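PDB 3N6X: putative glutathionylspermidine synthase from Methylobacillus flagellatus, which is of unproven function but, as a circularly permuted ATP-grasp protein, is probably an ATP-dependent ligase. Local coordinates for residues 11-16 and 413-418; 105-110 and 133-138; 196-201 and 440-445. All blocks are in the same frame, centred on the assembly; numbering follows the deposited sequence.

The three contacts are separate sites in a single chain. Interactions 1 and 2 lie on opposite sides of the chain's centre, with their own centres 46 Å apart. Interaction 3 is the most central of the three; its centre is about 14 Å from the centre of the chain. Its nearest atoms are about 11 Å from interaction 1 and about 13 Å from interaction 2. Interactions 1 and 3 both reach the same mixed sheet, through strands 413-418 and 439-441. Along the sequence, interaction 2 is nested inside the loop that interaction 1 closes. Glycerol, probably from the crystallisation liquor, is bound at interactions 2 and 3.

Interaction 1. Residues 11-16 and 413-418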
ATOM      1  N   ASP A  11      22.531   0.643  -5.505  1.00 76.17           N
ATOM      2  CA  ASP A  11      21.867  -0.040  -6.620  1.00 75.64           C
ATOM      3  C   ASP A  11      21.583  -1.495  -6.270  1.00 78.97           C
ATOM      4  O   ASP A  11      22.416  -2.152  -5.635  1.00 78.50           O
ATOM      5  CB  ASP A  11      22.682   0.062  -7.924  1.00 76.89           C
ATOM      6  CG  ASP A  11      21.910  -0.409  -9.152  1.00 81.95           C
ATOM      7  OD1 ASP A  11      21.117   0.387  -9.697  1.00 79.42           O
ATOM      8  OD2 ASP A  11      22.081  -1.581  -9.547  1.00 90.13           O
ATOM      9  N   GLU A  12      20.397  -1.996  -6.672  1.00 74.98           N
ATOM     10  CA  GLU A  12      19.974  -3.374  -6.400  1.00 74.69           C
ATOM     11  C   GLU A  12      20.870  -4.400  -7.117  1.00 79.01           C
ATOM     12  O   GLU A  12      21.094  -5.481  -6.582  1.00 77.96           O
ATOM     13  CB  GLU A  12      18.490  -3.594  -6.798  1.00 75.94           C
ATOM     14  CG  GLU A  12      17.487  -2.621  -6.174  1.00 84.62           C
ATOM     15  CD  GLU A  12      17.191  -2.763  -4.685  1.00 92.91           C
ATOM     16  OE1 GLU A  12      17.489  -3.834  -4.106  1.00 73.06           O
ATOM     17  OE2 GLU A  12      16.590  -1.822  -4.116  1.00 75.49           O
HETATM   18  N   MSE A  13      21.375  -4.059  -8.330  1.00 77.16           N
HETATM   19  CA  MSE A  13      22.200  -4.969  -9.143  1.00 77.67           C
HETATM   20  C   MSE A  13      23.711  -4.706  -9.034  1.00 83.70           C
HETATM   21  O   MSE A  13      24.468  -5.645  -8.798  1.00 81.91           O
HETATM   22  CB  MSE A  13      21.747  -4.934 -10.617  1.00 79.78           C
HETATM   23  CG  MSE A  13      22.426  -5.972 -11.513  1.00 86.72           C
HETATM   24 SE   MSE A  13      22.038  -5.751 -13.426  0.75 94.65          SE
HETATM   25  CE  MSE A  13      20.224  -6.307 -13.506  1.00 91.02           C
ATOM     26  N   PHE A  14      24.150  -3.442  -9.259  1.00 83.34           N
ATOM     27  CA  PHE A  14      25.580  -3.091  -9.286  1.00 84.47           C
ATOM     28  C   PHE A  14      26.145  -2.606  -7.947  1.00 91.28           C
ATOM     29  O   PHE A  14      25.664  -1.618  -7.390  1.00 91.34           O
ATOM     30  CB  PHE A  14      25.884  -2.098 -10.420  1.00 86.29           C
ATOM     31  CG  PHE A  14      25.402  -2.565 -11.776  1.00 87.85           C
ATOM     32  CD1 PHE A  14      26.090  -3.552 -12.476  1.00 90.73           C
ATOM     33  CD2 PHE A  14      24.247  -2.036 -12.343  1.00 89.86           C
ATOM     34  CE1 PHE A  14      25.637  -3.993 -13.722  1.00 91.55           C
ATOM     35  CE2 PHE A  14      23.796  -2.476 -13.590  1.00 92.62           C
ATOM     36  CZ  PHE A  14      24.493  -3.450 -14.273  1.00 90.62           C
ATOM     37  N   LEU A  15      27.203  -3.297  -7.457  1.00 89.77           N
ATOM     38  CA  LEU A  15      27.888  -3.020  -6.183  1.00 90.77           C
ATOM     39  C   LEU A  15      28.733  -1.720  -6.201  1.00 97.85           C
ATOM     40  O   LEU A  15      28.513  -0.848  -7.050  1.00 97.56           O
ATOM     41  CB  LEU A  15      28.773  -4.225  -5.785  1.00 90.78           C
ATOM     42  CG  LEU A  15      28.117  -5.290  -4.906  1.00 95.38           C
ATOM     43  CD1 LEU A  15      28.822  -6.629  -5.053  1.00 95.47           C
ATOM     44  CD2 LEU A  15      28.085  -4.861  -3.443  1.00 97.39           C
ATOM     45  N   GLN A  16      29.698  -1.598  -5.229  1.00 96.50           N
ATOM     46  CA  GLN A  16      30.598  -0.440  -5.046  1.00 97.09           C
ATOM     47  C   GLN A  16      31.272   0.013  -6.350  1.00102.20           C
ATOM     48  O   GLN A  16      31.371   1.218  -6.605  1.00101.87           O
ATOM     49  CB  GLN A  16      31.656  -0.744  -3.974  1.00 98.50           C
ATOM     50  N   THR A 413      18.361   2.451  -6.206  1.00 61.30           N
ATOM     51  CA  THR A 413      18.116   2.357  -7.635  1.00 61.54           C
ATOM     52  C   THR A 413      18.062   0.907  -8.087  1.00 66.94           C
ATOM     53  O   THR A 413      18.775   0.056  -7.552  1.00 66.48           O
ATOM     54  CB  THR A 413      19.160   3.147  -8.411  1.00 68.61           C
ATOM     55  OG1 THR A 413      20.458   2.875  -7.872  1.00 69.57           O
ATOM     56  CG2 THR A 413      18.888   4.637  -8.397  1.00 66.94           C
ATOM     57  N   CYS A 414      17.215   0.628  -9.062  1.00 64.41           N
ATOM     58  CA  CYS A 414      17.075  -0.700  -9.631  1.00 64.86           C
ATOM     59  C   CYS A 414      17.354  -0.596 -11.127  1.00 68.75           C
ATOM     60  O   CYS A 414      16.853   0.334 -11.777  1.00 67.89           O
ATOM     61  CB  CYS A 414      15.677  -1.254  -9.357  1.00 65.74           C
ATOM     62  SG  CYS A 414      15.368  -2.896 -10.061  1.00 69.97           S
ATOM     63  N   PRO A 415      18.186  -1.510 -11.701  1.00 64.94           N
ATOM     64  CA  PRO A 415      18.475  -1.435 -13.144  1.00 64.06           C
ATOM     65  C   PRO A 415      17.208  -1.386 -13.960  1.00 66.58           C
ATOM     66  O   PRO A 415      16.292  -2.164 -13.733  1.00 64.98           O
ATOM     67  CB  PRO A 415      19.272  -2.703 -13.406  1.00 65.96           C
ATOM     68  CG  PRO A 415      19.894  -3.008 -12.115  1.00 70.85           C
ATOM     69  CD  PRO A 415      18.886  -2.648 -11.080  1.00 66.58           C
ATOM     70  N   THR A 416      17.103  -0.377 -14.803  1.00 64.71           N
ATOM     71  CA  THR A 416      15.911  -0.109 -15.582  1.00 65.23           C
ATOM     72  C   THR A 416      16.325   0.214 -17.002  1.00 73.26           C
ATOM     73  O   THR A 416      17.320   0.920 -17.214  1.00 73.27           O
ATOM     74  CB  THR A 416      15.136   1.059 -14.931  1.00 67.28           C
ATOM     75  OG1 THR A 416      15.086   0.859 -13.517  1.00 63.56           O
ATOM     76  CG2 THR A 416      13.727   1.220 -15.481  1.00 63.76           C
ATOM     77  N   LEU A 417      15.574  -0.300 -17.983  1.00 72.18           N
ATOM     78  CA  LEU A 417      15.866  -0.042 -19.384  1.00 73.13           C
ATOM     79  C   LEU A 417      15.436   1.367 -19.784  1.00 79.10           C
ATOM     80  O   LEU A 417      14.240   1.680 -19.797  1.00 78.97           O
ATOM     81  CB  LEU A 417      15.220  -1.103 -20.292  1.00 73.24           C
ATOM     82  CG  LEU A 417      15.921  -2.459 -20.310  1.00 78.05           C
ATOM     83  CD1 LEU A 417      14.939  -3.566 -20.545  1.00 78.50           C
ATOM     84  CD2 LEU A 417      17.019  -2.495 -21.352  1.00 80.38           C
ATOM     85  N   VAL A 418      16.428   2.236 -20.042  1.00 76.64           N
ATOM     86  CA  VAL A 418      16.221   3.634 -20.457  1.00 76.63           C
ATOM     87  C   VAL A 418      16.790   3.856 -21.887  1.00 80.60           C
ATOM     88  O   VAL A 418      17.307   2.910 -22.485  1.00 79.61           O
ATOM     89  CB  VAL A 418      16.803   4.642 -19.419  1.00 80.47           C
ATOM     90  CG1 VAL A 418      16.120   4.489 -18.061  1.00 80.12           C
ATOM     91  CG2 VAL A 418      18.316   4.491 -19.287  1.00 80.31           C
TER
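An Asx turn at D11 shapes the N-terminal segment where it meets strand 413-418, and a single beta bridge pairs D11 with T413. E12 N donates to T413 O at 2.8 Å. D11 CG is anti to the backbone N (chi1 -169°), beside the carbonyl carbon. OD2 of D11 accepts from M13 N and from F14 N, each at 2.8 Å. M13 N comes from above the carboxylate plane, while F14 N sits on the anti side, close to that plane. The other oxygen, D11 OD1, is 3.2 Å from T413 OG1, a hydroxyl that also bonds to F10 O. An alanine in place of D11 would probably leave the amides of M13 and F14 without their acceptor and set the turn free to shift. P415 presents its ring to the segment. D11 OD2 lies 3.7 Å from P415 CG. The side chain of M13, a selenomethionine, lies against the same ring, with M13 CE 3.7 Å from P415 CB. M13 CG covers one face of the F14 ring, over its centre. E12 CG meets C414 CB at 3.9 Å. E12 OE2 bonds to S412 OG, just before the strand, and the carboxylate makes salt bridges to R77 and R151. Strand 413-418 runs antiparallel to strand 423-435, whose P424 touches D11 and T413. K467 of strand 464-471 packs on C414, and the N-terminal loop continues toward helix 25-33.

Interaction 2. Residues 105-110 and 133-138; sequences VYHDQE and GVDVPG
G133 N donates to Y106 O at 2.7 Å, a nearly straight bond (173°) that ties the loop after helix 81-105 to the loop leading to strand 144-151. Y106 is the first residue after the helix to leave helical geometry, and its carbonyl accepts from this second loop. The main side-chain pair is H107 with D135. The two side chains cross at about a right angle, with ring and carboxylate planes 27° apart. The far edge of the ring meets the loop, and NE2 of H107 donates to D135 OD1 at 2.9 Å. The bond is bent, with an angle of 139° at the hydrogen. The donor approaches OD1 nearly in line with its C-O bond, and the carboxylate oxygen is tilted out of the ring plane. V134 O lies at the same ring edge, 3.2 Å from H107 CE1. On its other nitrogen, H107 ND1 is bonded to H103 O, and the ring also stacks on that of H103. The Y106 ring leads away from the contact and stacks on Y127, while its hydroxyl bonds to G314 O and R128 N. H107 is thus held through both ring nitrogens, which would fix the rotation of the ring. The carboxylate beside NE2 and the carbonyl beside ND1 would probably stabilise a doubly protonated, positively charged imidazole.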
ATOM      1  N   VAL A 105      -7.484   2.791  20.960  1.00 29.28           N
ATOM      2  CA  VAL A 105      -8.164   4.106  20.825  1.00 30.18           C
ATOM      3  C   VAL A 105      -9.664   4.047  20.952  1.00 34.60           C
ATOM      4  O   VAL A 105     -10.290   5.067  21.285  1.00 34.09           O
ATOM      5  CB  VAL A 105      -7.770   4.946  19.585  1.00 34.69           C
ATOM      6  CG1 VAL A 105      -6.429   5.582  19.765  1.00 35.58           C
ATOM      7  CG2 VAL A 105      -7.857   4.147  18.287  1.00 34.08           C
ATOM      8  N   TYR A 106     -10.264   2.913  20.553  1.00 30.92           N
ATOM      9  CA  TYR A 106     -11.718   2.755  20.589  1.00 29.83           C
ATOM     10  C   TYR A 106     -12.166   1.980  21.831  1.00 34.54           C
ATOM     11  O   TYR A 106     -13.344   1.644  21.957  1.00 34.49           O
ATOM     12  CB  TYR A 106     -12.215   2.100  19.292  1.00 29.43           C
ATOM     13  CG  TYR A 106     -12.022   2.983  18.080  1.00 28.42           C
ATOM     14  CD1 TYR A 106     -12.594   4.248  18.018  1.00 29.82           C
ATOM     15  CD2 TYR A 106     -11.305   2.536  16.970  1.00 28.36           C
ATOM     16  CE1 TYR A 106     -12.429   5.064  16.902  1.00 30.55           C
ATOM     17  CE2 TYR A 106     -11.138   3.343  15.842  1.00 28.55           C
ATOM     18  CZ  TYR A 106     -11.700   4.610  15.816  1.00 32.32           C
ATOM     19  OH  TYR A 106     -11.541   5.427  14.729  1.00 28.90           O
ATOM     20  N   HIS A 107     -11.230   1.733  22.770  1.00 31.28           N
ATOM     21  CA  HIS A 107     -11.542   1.040  24.014  1.00 30.76           C
ATOM     22  C   HIS A 107     -11.024   1.791  25.236  1.00 34.87           C
ATOM     23  O   HIS A 107     -11.527   2.869  25.506  1.00 35.61           O
ATOM     24  CB  HIS A 107     -11.137  -0.456  23.967  1.00 31.31           C
ATOM     25  CG  HIS A 107     -12.017  -1.262  23.051  1.00 35.62           C
ATOM     26  ND1 HIS A 107     -11.734  -1.388  21.692  1.00 37.47           N
ATOM     27  CD2 HIS A 107     -13.203  -1.869  23.302  1.00 36.66           C
ATOM     28  CE1 HIS A 107     -12.725  -2.105  21.182  1.00 36.32           C
ATOM     29  NE2 HIS A 107     -13.640  -2.406  22.103  1.00 36.40           N
ATOM     30  N   ASP A 108     -10.019   1.260  25.958  1.00 32.11           N
ATOM     31  CA  ASP A 108      -9.522   1.896  27.183  1.00 32.57           C
ATOM     32  C   ASP A 108      -8.561   3.056  26.975  1.00 36.32           C
ATOM     33  O   ASP A 108      -8.267   3.775  27.931  1.00 35.84           O
ATOM     34  CB  ASP A 108      -8.941   0.857  28.155  1.00 34.72           C
ATOM     35  CG  ASP A 108      -9.985  -0.138  28.674  1.00 45.27           C
ATOM     36  OD1 ASP A 108     -11.191   0.220  28.705  1.00 43.42           O
ATOM     37  OD2 ASP A 108      -9.593  -1.258  29.065  1.00 54.35           O
ATOM     38  N   GLN A 109      -8.081   3.260  25.730  1.00 32.00           N
ATOM     39  CA  GLN A 109      -7.150   4.353  25.390  1.00 31.63           C
ATOM     40  C   GLN A 109      -5.946   4.399  26.337  1.00 35.97           C
ATOM     41  O   GLN A 109      -5.546   5.474  26.783  1.00 36.58           O
ATOM     42  CB  GLN A 109      -7.882   5.706  25.313  1.00 32.08           C
ATOM     43  CG  GLN A 109      -9.015   5.691  24.284  1.00 35.39           C
ATOM     44  CD  GLN A 109      -9.804   6.973  24.220  1.00 44.07           C
ATOM     45  OE1 GLN A 109      -9.860   7.747  25.169  1.00 37.85           O
ATOM     46  NE2 GLN A 109     -10.482   7.195  23.101  1.00 34.73           N
ATOM     47  N   GLU A 110      -5.371   3.209  26.638  1.00 31.56           N
ATOM     48  CA  GLU A 110      -4.231   3.048  27.543  1.00 31.13           C
ATOM     49  C   GLU A 110      -3.006   3.861  27.105  1.00 35.94           C
ATOM     50  O   GLU A 110      -2.302   4.402  27.962  1.00 35.63           O
ATOM     51  CB  GLU A 110      -3.852   1.557  27.709  1.00 31.67           C
ATOM     52  CG  GLU A 110      -4.887   0.707  28.447  1.00 38.57           C
ATOM     53  CD  GLU A 110      -5.282   1.112  29.865  1.00 69.43           C
ATOM     54  OE1 GLU A 110      -4.540   1.896  30.505  1.00 60.67           O
ATOM     55  OE2 GLU A 110      -6.325   0.609  30.347  1.00 68.61           O
ATOM     56  N   GLY A 133     -16.026   1.655  21.932  1.00 33.32           N
ATOM     57  CA  GLY A 133     -16.648   0.581  22.696  1.00 31.75           C
ATOM     58  C   GLY A 133     -17.090  -0.597  21.851  1.00 36.64           C
ATOM     59  O   GLY A 133     -17.554  -1.606  22.394  1.00 38.17           O
ATOM     60  N   VAL A 134     -16.938  -0.497  20.513  1.00 30.78           N
ATOM     61  CA  VAL A 134     -17.352  -1.570  19.600  1.00 29.26           C
ATOM     62  C   VAL A 134     -16.276  -2.653  19.483  1.00 35.20           C
ATOM     63  O   VAL A 134     -15.134  -2.358  19.117  1.00 35.91           O
ATOM     64  CB  VAL A 134     -17.775  -1.012  18.209  1.00 31.15           C
ATOM     65  CG1 VAL A 134     -18.194  -2.141  17.260  1.00 30.49           C
ATOM     66  CG2 VAL A 134     -18.888   0.021  18.351  1.00 29.84           C
ATOM     67  N   ASP A 135     -16.642  -3.901  19.798  1.00 32.31           N
ATOM     68  CA  ASP A 135     -15.759  -5.057  19.655  1.00 32.76           C
ATOM     69  C   ASP A 135     -15.854  -5.597  18.231  1.00 38.18           C
ATOM     70  O   ASP A 135     -16.953  -5.851  17.740  1.00 38.77           O
ATOM     71  CB  ASP A 135     -16.132  -6.164  20.666  1.00 34.37           C
ATOM     72  CG  ASP A 135     -15.953  -5.780  22.135  1.00 44.51           C
ATOM     73  OD1 ASP A 135     -15.277  -4.755  22.410  1.00 43.91           O
ATOM     74  OD2 ASP A 135     -16.478  -6.505  23.005  1.00 52.77           O
ATOM     75  N   VAL A 136     -14.711  -5.734  17.558  1.00 34.70           N
ATOM     76  CA  VAL A 136     -14.651  -6.231  16.184  1.00 33.79           C
ATOM     77  C   VAL A 136     -14.094  -7.666  16.183  1.00 39.94           C
ATOM     78  O   VAL A 136     -13.239  -7.985  17.015  1.00 39.35           O
ATOM     79  CB  VAL A 136     -13.847  -5.269  15.240  1.00 36.59           C
ATOM     80  CG1 VAL A 136     -14.407  -3.847  15.298  1.00 35.71           C
ATOM     81  CG2 VAL A 136     -12.353  -5.273  15.568  1.00 36.07           C
ATOM     82  N   PRO A 137     -14.574  -8.561  15.271  1.00 38.44           N
ATOM     83  CA  PRO A 137     -14.088  -9.962  15.287  1.00 38.53           C
ATOM     84  C   PRO A 137     -12.559 -10.117  15.258  1.00 41.61           C
ATOM     85  O   PRO A 137     -11.888  -9.567  14.383  1.00 39.98           O
ATOM     86  CB  PRO A 137     -14.762 -10.580  14.055  1.00 40.03           C
ATOM     87  CG  PRO A 137     -16.000  -9.777  13.876  1.00 43.61           C
ATOM     88  CD  PRO A 137     -15.623  -8.369  14.247  1.00 39.33           C
ATOM     89  N   GLY A 138     -12.031 -10.804  16.277  1.00 38.81           N
ATOM     90  CA  GLY A 138     -10.599 -11.053  16.451  1.00 37.72           C
ATOM     91  C   GLY A 138      -9.758  -9.825  16.752  1.00 42.01           C
ATOM     92  O   GLY A 138      -8.528  -9.903  16.729  1.00 43.41           O
TER

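Interaction 3. Residues 196-201 and 440-445. With GOL (glycerol), chain V.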
ATOM      1  N   VAL A 196       2.811 -15.875  -6.216  1.00 32.43           N
ATOM      2  CA  VAL A 196       1.969 -14.814  -5.636  1.00 30.55           C
ATOM      3  C   VAL A 196       0.482 -15.010  -5.919  1.00 35.73           C
ATOM      4  O   VAL A 196      -0.354 -14.391  -5.248  1.00 35.01           O
ATOM      5  CB  VAL A 196       2.426 -13.391  -6.089  1.00 32.65           C
ATOM      6  CG1 VAL A 196       3.764 -13.011  -5.468  1.00 32.05           C
ATOM      7  CG2 VAL A 196       2.476 -13.279  -7.612  1.00 31.90           C
ATOM      8  N   GLU A 197       0.143 -15.826  -6.942  1.00 33.85           N
ATOM      9  CA  GLU A 197      -1.243 -15.953  -7.426  1.00 33.52           C
ATOM     10  C   GLU A 197      -2.272 -16.548  -6.466  1.00 35.34           C
ATOM     11  O   GLU A 197      -3.473 -16.498  -6.751  1.00 35.34           O
ATOM     12  CB  GLU A 197      -1.314 -16.559  -8.834  1.00 34.76           C
ATOM     13  CG  GLU A 197      -0.884 -18.012  -8.931  1.00 44.47           C
ATOM     14  CD  GLU A 197      -0.964 -18.558 -10.343  1.00 63.86           C
ATOM     15  OE1 GLU A 197      -2.095 -18.706 -10.863  1.00 48.46           O
ATOM     16  OE2 GLU A 197       0.106 -18.778 -10.955  1.00 68.59           O
ATOM     17  N   HIS A 198      -1.820 -17.036  -5.304  1.00 29.97           N
ATOM     18  CA  HIS A 198      -2.711 -17.583  -4.274  1.00 28.91           C
ATOM     19  C   HIS A 198      -3.243 -16.476  -3.322  1.00 31.69           C
ATOM     20  O   HIS A 198      -4.061 -16.765  -2.449  1.00 30.51           O
ATOM     21  CB  HIS A 198      -1.999 -18.687  -3.481  1.00 28.97           C
ATOM     22  CG  HIS A 198      -0.737 -18.233  -2.805  1.00 32.01           C
ATOM     23  ND1 HIS A 198       0.344 -17.747  -3.533  1.00 33.54           N
ATOM     24  CD2 HIS A 198      -0.413 -18.233  -1.494  1.00 33.38           C
ATOM     25  CE1 HIS A 198       1.281 -17.470  -2.644  1.00 32.84           C
ATOM     26  NE2 HIS A 198       0.871 -17.738  -1.402  1.00 33.36           N
ATOM     27  N   TYR A 199      -2.782 -15.214  -3.512  1.00 29.70           N
ATOM     28  CA  TYR A 199      -3.193 -14.056  -2.703  1.00 29.67           C
ATOM     29  C   TYR A 199      -4.721 -13.961  -2.542  1.00 32.67           C
ATOM     30  O   TYR A 199      -5.182 -13.981  -1.414  1.00 33.48           O
ATOM     31  CB  TYR A 199      -2.583 -12.727  -3.250  1.00 31.74           C
ATOM     32  CG  TYR A 199      -3.115 -11.486  -2.554  1.00 34.47           C
ATOM     33  CD1 TYR A 199      -4.341 -10.924  -2.921  1.00 36.31           C
ATOM     34  CD2 TYR A 199      -2.409 -10.887  -1.512  1.00 34.65           C
ATOM     35  CE1 TYR A 199      -4.864  -9.828  -2.245  1.00 36.85           C
ATOM     36  CE2 TYR A 199      -2.909  -9.768  -0.849  1.00 34.95           C
ATOM     37  CZ  TYR A 199      -4.147  -9.252  -1.206  1.00 41.95           C
ATOM     38  OH  TYR A 199      -4.648  -8.148  -0.565  1.00 38.51           O
ATOM     39  N   PRO A 200      -5.538 -13.955  -3.648  1.00 28.82           N
ATOM     40  CA  PRO A 200      -7.004 -13.848  -3.480  1.00 28.08           C
ATOM     41  C   PRO A 200      -7.644 -14.920  -2.601  1.00 31.83           C
ATOM     42  O   PRO A 200      -8.579 -14.618  -1.855  1.00 31.44           O
ATOM     43  CB  PRO A 200      -7.517 -13.916  -4.916  1.00 29.14           C
ATOM     44  CG  PRO A 200      -6.414 -13.366  -5.716  1.00 32.69           C
ATOM     45  CD  PRO A 200      -5.174 -13.894  -5.077  1.00 28.91           C
ATOM     46  N   GLN A 201      -7.119 -16.156  -2.648  1.00 28.83           N
ATOM     47  CA  GLN A 201      -7.649 -17.244  -1.837  1.00 28.65           C
ATOM     48  C   GLN A 201      -7.187 -17.154  -0.388  1.00 31.39           C
ATOM     49  O   GLN A 201      -7.945 -17.512   0.514  1.00 31.02           O
ATOM     50  CB  GLN A 201      -7.341 -18.617  -2.466  1.00 29.60           C
ATOM     51  CG  GLN A 201      -8.187 -18.913  -3.712  1.00 24.99           C
ATOM     52  CD  GLN A 201      -9.678 -18.846  -3.458  1.00 35.26           C
ATOM     53  OE1 GLN A 201     -10.212 -19.441  -2.514  1.00 33.12           O
ATOM     54  NE2 GLN A 201     -10.382 -18.150  -4.316  1.00 26.10           N
ATOM     55  N   SER A 440       0.054 -12.522   8.021  1.00 35.69           N
ATOM     56  CA  SER A 440       0.962 -13.063   7.018  1.00 34.72           C
ATOM     57  C   SER A 440       1.097 -12.158   5.817  1.00 37.75           C
ATOM     58  O   SER A 440       0.321 -11.214   5.652  1.00 36.48           O
ATOM     59  CB  SER A 440       0.498 -14.455   6.573  1.00 38.59           C
ATOM     60  OG  SER A 440      -0.793 -14.425   5.980  1.00 44.74           O
ATOM     61  N   LEU A 441       2.111 -12.437   4.987  1.00 34.86           N
ATOM     62  CA  LEU A 441       2.369 -11.743   3.745  1.00 34.85           C
ATOM     63  C   LEU A 441       2.536 -12.785   2.679  1.00 39.43           C
ATOM     64  O   LEU A 441       3.277 -13.749   2.879  1.00 39.31           O
ATOM     65  CB  LEU A 441       3.682 -10.948   3.828  1.00 35.03           C
ATOM     66  CG  LEU A 441       3.635  -9.607   4.478  1.00 40.51           C
ATOM     67  CD1 LEU A 441       4.060  -9.702   5.906  1.00 41.17           C
ATOM     68  CD2 LEU A 441       4.553  -8.651   3.779  1.00 42.62           C
ATOM     69  N   VAL A 442       1.919 -12.577   1.521  1.00 35.94           N
ATOM     70  CA  VAL A 442       2.186 -13.401   0.349  1.00 35.40           C
ATOM     71  C   VAL A 442       3.571 -12.911  -0.157  1.00 37.83           C
ATOM     72  O   VAL A 442       3.844 -11.718  -0.054  1.00 35.79           O
ATOM     73  CB  VAL A 442       1.048 -13.239  -0.717  1.00 38.41           C
ATOM     74  CG1 VAL A 442       1.515 -13.634  -2.113  1.00 37.95           C
ATOM     75  CG2 VAL A 442      -0.191 -14.031  -0.313  1.00 37.50           C
ATOM     76  N   PRO A 443       4.509 -13.809  -0.562  1.00 35.46           N
ATOM     77  CA  PRO A 443       5.857 -13.333  -0.948  1.00 35.16           C
ATOM     78  C   PRO A 443       5.891 -12.565  -2.274  1.00 38.90           C
ATOM     79  O   PRO A 443       6.453 -13.026  -3.279  1.00 38.07           O
ATOM     80  CB  PRO A 443       6.688 -14.617  -0.985  1.00 36.68           C
ATOM     81  CG  PRO A 443       5.704 -15.679  -1.293  1.00 41.19           C
ATOM     82  CD  PRO A 443       4.406 -15.278  -0.660  1.00 36.72           C
ATOM     83  N   GLY A 444       5.335 -11.372  -2.242  1.00 35.72           N
ATOM     84  CA  GLY A 444       5.300 -10.477  -3.384  1.00 35.16           C
ATOM     85  C   GLY A 444       5.008  -9.062  -2.966  1.00 38.35           C
ATOM     86  O   GLY A 444       4.617  -8.817  -1.822  1.00 37.28           O
ATOM     87  N   ALA A 445       5.161  -8.126  -3.894  1.00 35.55           N
ATOM     88  CA  ALA A 445       4.932  -6.714  -3.630  1.00 35.62           C
ATOM     89  C   ALA A 445       4.748  -5.950  -4.928  1.00 42.67           C
ATOM     90  O   ALA A 445       5.238  -6.375  -5.983  1.00 42.81           O
ATOM     91  CB  ALA A 445       6.117  -6.126  -2.857  1.00 35.93           C
TER
HETATM   92  C1  GOL V 494       2.462 -16.914   1.775  1.00 74.29           C
HETATM   93  O1  GOL V 494       2.809 -17.872   0.782  1.00 73.99           O
HETATM   94  C2  GOL V 494       1.002 -17.070   2.138  1.00 74.09           C
HETATM   95  O2  GOL V 494       0.632 -18.490   2.154  1.00 75.46           O
HETATM   96  C3  GOL V 494       0.793 -16.412   3.504  1.00 74.00           C
HETATM   97  O3  GOL V 494      -0.482 -16.772   4.030  1.00 73.92           O
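V442 points its two methyl groups into the turn that precedes helix 199-209, and each meets a different part of it. CG1 of V442 is anti to the backbone N (chi1 158°) and sits 3.7 Å from V196 O. It also lies 4.1 Å from V196 CB. CG2 takes the other branch and packs against Y199, 4.0 Å from its CB. The Y199 and V442 side chains cross at about a right angle. H198 meets V442 tip to tip. Its CE1 is 3.9 Å from V442 CG1, while V442 CG2 lies over one face of the imidazole.

The segment V196 to Y199 is a type I beta turn, closed by Y199 N bonding to V196 O, and it leads directly into the helix. In the other segment, P443 is the centre of an inverse gamma turn, in which G444 N bonds to V442 O. This bend lies in the segment reached by strand 439-441 of the large mixed sheet. V196 CG1 fits against the bend, 3.5 Å from P443 O and 3.6 Å from G444 CA. A CB on G444 would clash with that methyl, so the close fit depends on the missing side chain.

A glycerol, probably from the crystallisation liquor, bridges the two segments. H198 NE2 and glycerol O1 are hydrogen-bonded at 2.9 Å, with the oxygen at the edge of the ring. S440 OG bonds to glycerol O3 at the other end. Beyond the contact, Y199 packs on V170 and M173 of helix 170-183 and on I238 of helix 232-242. V196 touches L174 and R177 of helix 170-183.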